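Local coordinates for plasmodesmata-located protein 8 (Arabidopsis thaliana, PDB 6GRF), which probably modulates cell-to-cell trafficking at plasmodesmata and carries an extracellular region built of two tandem DUF26 (Gnk2-like) domains, at residues A42-A48 / V62-C68. Residues are numbered along the deposited sequence; the frame is centred on the assembly and turned at random.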
loop_
_atom_site.group_PDB
_atom_site.type_symbol
_atom_site.label_atom_id
_atom_site.label_comp_id
_atom_site.label_asym_id
_atom_site.label_seq_id
_atom_site.Cartn_x
_atom_site.Cartn_y
_atom_site.Cartn_z
ATOM N N ALA A 42 -8.119 -3.227 14.704
ATOM C CA ALA A 42 -6.720 -3.289 14.309
ATOM C C ALA A 42 -6.560 -2.627 12.939
ATOM O O ALA A 42 -7.391 -2.806 12.042
ATOM C CB ALA A 42 -6.222 -4.715 14.312
ATOM N N SER A 43 -5.485 -1.847 12.816
ATOM C CA SER A 43 -5.141 -1.116 11.611
ATOM C C SER A 43 -4.487 -2.020 10.557
ATOM O O SER A 43 -4.455 -1.673 9.387
ATOM C CB SER A 43 -4.247 0.029 11.968
ATOM O OG SER A 43 -5.000 0.982 12.688
ATOM N N PHE A 44 -3.938 -3.153 10.998
ATOM C CA PHE A 44 -3.301 -4.133 10.136
ATOM C C PHE A 44 -3.637 -5.542 10.632
ATOM O O PHE A 44 -3.687 -5.790 11.823
ATOM C CB PHE A 44 -1.776 -3.960 10.125
ATOM C CG PHE A 44 -1.061 -5.208 9.668
ATOM C CD1 PHE A 44 -0.958 -5.510 8.321
ATOM C CD2 PHE A 44 -0.583 -6.131 10.582
ATOM C CE1 PHE A 44 -0.367 -6.692 7.899
ATOM C CE2 PHE A 44 0.021 -7.304 10.154
ATOM C CZ PHE A 44 0.121 -7.587 8.813
ATOM N N ASN A 45 -3.860 -6.468 9.700
ATOM C CA ASN A 45 -3.901 -7.875 10.051
ATOM C C ASN A 45 -3.623 -8.724 8.807
ATOM O O ASN A 45 -3.776 -8.290 7.668
ATOM C CB ASN A 45 -5.204 -8.263 10.750
ATOM C CG ASN A 45 -4.982 -9.257 11.871
ATOM O OD1 ASN A 45 -3.935 -9.883 11.943
ATOM N ND2 ASN A 45 -5.952 -9.417 12.756
ATOM N N SER A 46 -3.220 -9.958 9.094
ATOM C CA SER A 46 -2.756 -10.965 8.174
ATOM C C SER A 46 -3.704 -12.174 8.263
ATOM O O SER A 46 -4.163 -12.460 9.341
ATOM C CB SER A 46 -1.381 -11.365 8.594
ATOM O OG SER A 46 -0.660 -11.829 7.484
ATOM N N PHE A 47 -3.967 -12.870 7.148
ATOM C CA PHE A 47 -4.879 -14.006 7.150
ATOM C C PHE A 47 -4.410 -15.104 6.191
ATOM O O PHE A 47 -3.843 -14.839 5.158
ATOM C CB PHE A 47 -6.289 -13.581 6.747
ATOM C CG PHE A 47 -6.854 -12.464 7.574
ATOM C CD1 PHE A 47 -7.644 -12.729 8.677
ATOM C CD2 PHE A 47 -6.589 -11.145 7.244
ATOM C CE1 PHE A 47 -8.162 -11.688 9.435
ATOM C CE2 PHE A 47 -7.112 -10.109 7.999
ATOM C CZ PHE A 47 -7.903 -10.382 9.088
ATOM N N ALA A 48 -4.687 -16.353 6.577
ATOM C CA ALA A 48 -4.627 -17.493 5.683
ATOM C C ALA A 48 -5.923 -18.293 5.865
ATOM O O ALA A 48 -6.282 -18.607 6.991
ATOM C CB ALA A 48 -3.411 -18.327 5.986
ATOM N N VAL A 62 -6.449 -18.986 0.294
ATOM C CA VAL A 62 -6.316 -17.544 0.156
ATOM C C VAL A 62 -5.351 -17.042 1.230
ATOM O O VAL A 62 -5.443 -17.456 2.386
ATOM C CB VAL A 62 -7.658 -16.811 0.304
ATOM C CG1 VAL A 62 -7.473 -15.311 0.134
ATOM C CG2 VAL A 62 -8.698 -17.329 -0.662
ATOM N N PHE A 63 -4.471 -16.121 0.826
ATOM C CA PHE A 63 -3.573 -15.405 1.704
ATOM C C PHE A 63 -3.782 -13.915 1.444
ATOM O O PHE A 63 -3.876 -13.504 0.293
ATOM C CB PHE A 63 -2.107 -15.751 1.423
ATOM C CG PHE A 63 -1.743 -17.208 1.561
ATOM C CD1 PHE A 63 -1.426 -17.750 2.794
ATOM C CD2 PHE A 63 -1.689 -18.036 0.447
ATOM C CE1 PHE A 63 -1.076 -19.090 2.910
ATOM C CE2 PHE A 63 -1.353 -19.378 0.563
ATOM C CZ PHE A 63 -1.036 -19.897 1.796
ATOM N N GLY A 64 -3.883 -13.125 2.506
ATOM C CA GLY A 64 -4.123 -11.717 2.323
ATOM C C GLY A 64 -3.846 -10.913 3.570
ATOM O O GLY A 64 -3.584 -11.473 4.628
ATOM N N LEU A 65 -3.901 -9.582 3.404
ATOM C CA LEU A 65 -3.751 -8.629 4.482
ATOM C C LEU A 65 -4.447 -7.317 4.104
ATOM O O LEU A 65 -4.850 -7.103 2.953
ATOM C CB LEU A 65 -2.260 -8.419 4.783
ATOM C CG LEU A 65 -1.357 -8.006 3.614
ATOM C CD1 LEU A 65 -1.619 -6.586 3.141
ATOM C CD2 LEU A 65 0.094 -8.154 4.000
ATOM N N TYR A 66 -4.602 -6.456 5.112
ATOM C CA TYR A 66 -4.997 -5.084 4.930
ATOM C C TYR A 66 -4.098 -4.217 5.813
ATOM O O TYR A 66 -3.559 -4.670 6.813
ATOM C CB TYR A 66 -6.476 -4.875 5.265
ATOM C CG TYR A 66 -6.789 -4.982 6.736
ATOM C CD1 TYR A 66 -6.834 -3.859 7.546
ATOM C CD2 TYR A 66 -7.025 -6.213 7.327
ATOM C CE1 TYR A 66 -7.096 -3.955 8.903
ATOM C CE2 TYR A 66 -7.296 -6.325 8.683
ATOM C CZ TYR A 66 -7.328 -5.191 9.477
ATOM O OH TYR A 66 -7.583 -5.300 10.812
ATOM N N GLN A 67 -3.939 -2.955 5.407
ATOM C CA GLN A 67 -3.193 -1.958 6.174
ATOM C C GLN A 67 -3.938 -0.631 6.018
ATOM O O GLN A 67 -4.048 -0.145 4.904
ATOM C CB GLN A 67 -1.750 -1.901 5.663
ATOM C CG GLN A 67 -0.892 -0.852 6.347
ATOM C CD GLN A 67 -0.665 -1.199 7.800
ATOM O OE1 GLN A 67 -1.218 -0.576 8.708
ATOM N NE2 GLN A 67 0.166 -2.185 8.036
ATOM N N CYS A 68 -4.480 -0.100 7.118
ATOM C CA CYS A 68 -5.006 1.259 7.139
ATOM C C CYS A 68 -3.861 2.239 7.404
ATOM O O CYS A 68 -2.830 1.867 7.952
ATOM C CB CYS A 68 -6.075 1.448 8.206
ATOM S SG CYS A 68 -7.574 0.485 7.877
#
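Strands 44-48 and 62-68 run antiparallel, and their axes come within 4.8 Å. Two hydrogen-bonded pairs join them. Phe47 N donates to Gly64 O at 2.9 Å, and Gly64 N returns a bond to Phe47 O at 3.2 Å. The Asn45-Tyr66 pair is looser: Tyr66 N reaches Asn45 O at 3.3 Å, while Asn45 N to Tyr66 O, at 3.4 Å, is weak. Just before strand 44-48, Ser43 O accepts a nearly straight hydrogen bond from Cys68 N at 2.8 Å. Tyr66 OH extends the pairing by donating to Ala42 O (2.8 Å). Ser46 forms a non-hydrogen-bonded pair with Leu65, and Ser46 N donates instead to Asn45 OD1 (2.9 Å). Ser38 OG, in helix 23-39, hydrogen-bonds both Asn45 ND2 and Tyr66 OH. On the face holding Tyr66, its CE2 meets Phe47 CE2 at 3.8 Å. On the other face, Phe44 CE1 touches Leu65 CB at 4.0 Å. Strand 44-49 is an outer strand of the first Gnk2-like domain's five-stranded antiparallel sheet. The next strand inward, 62-68, hydrogen-bonds strand 105-110 along its far edge. Phe47 packs against helix 23-39, Tyr66 against helix 74-91, and the Cys68-Cys77 disulfide ties the strand end to that second helix.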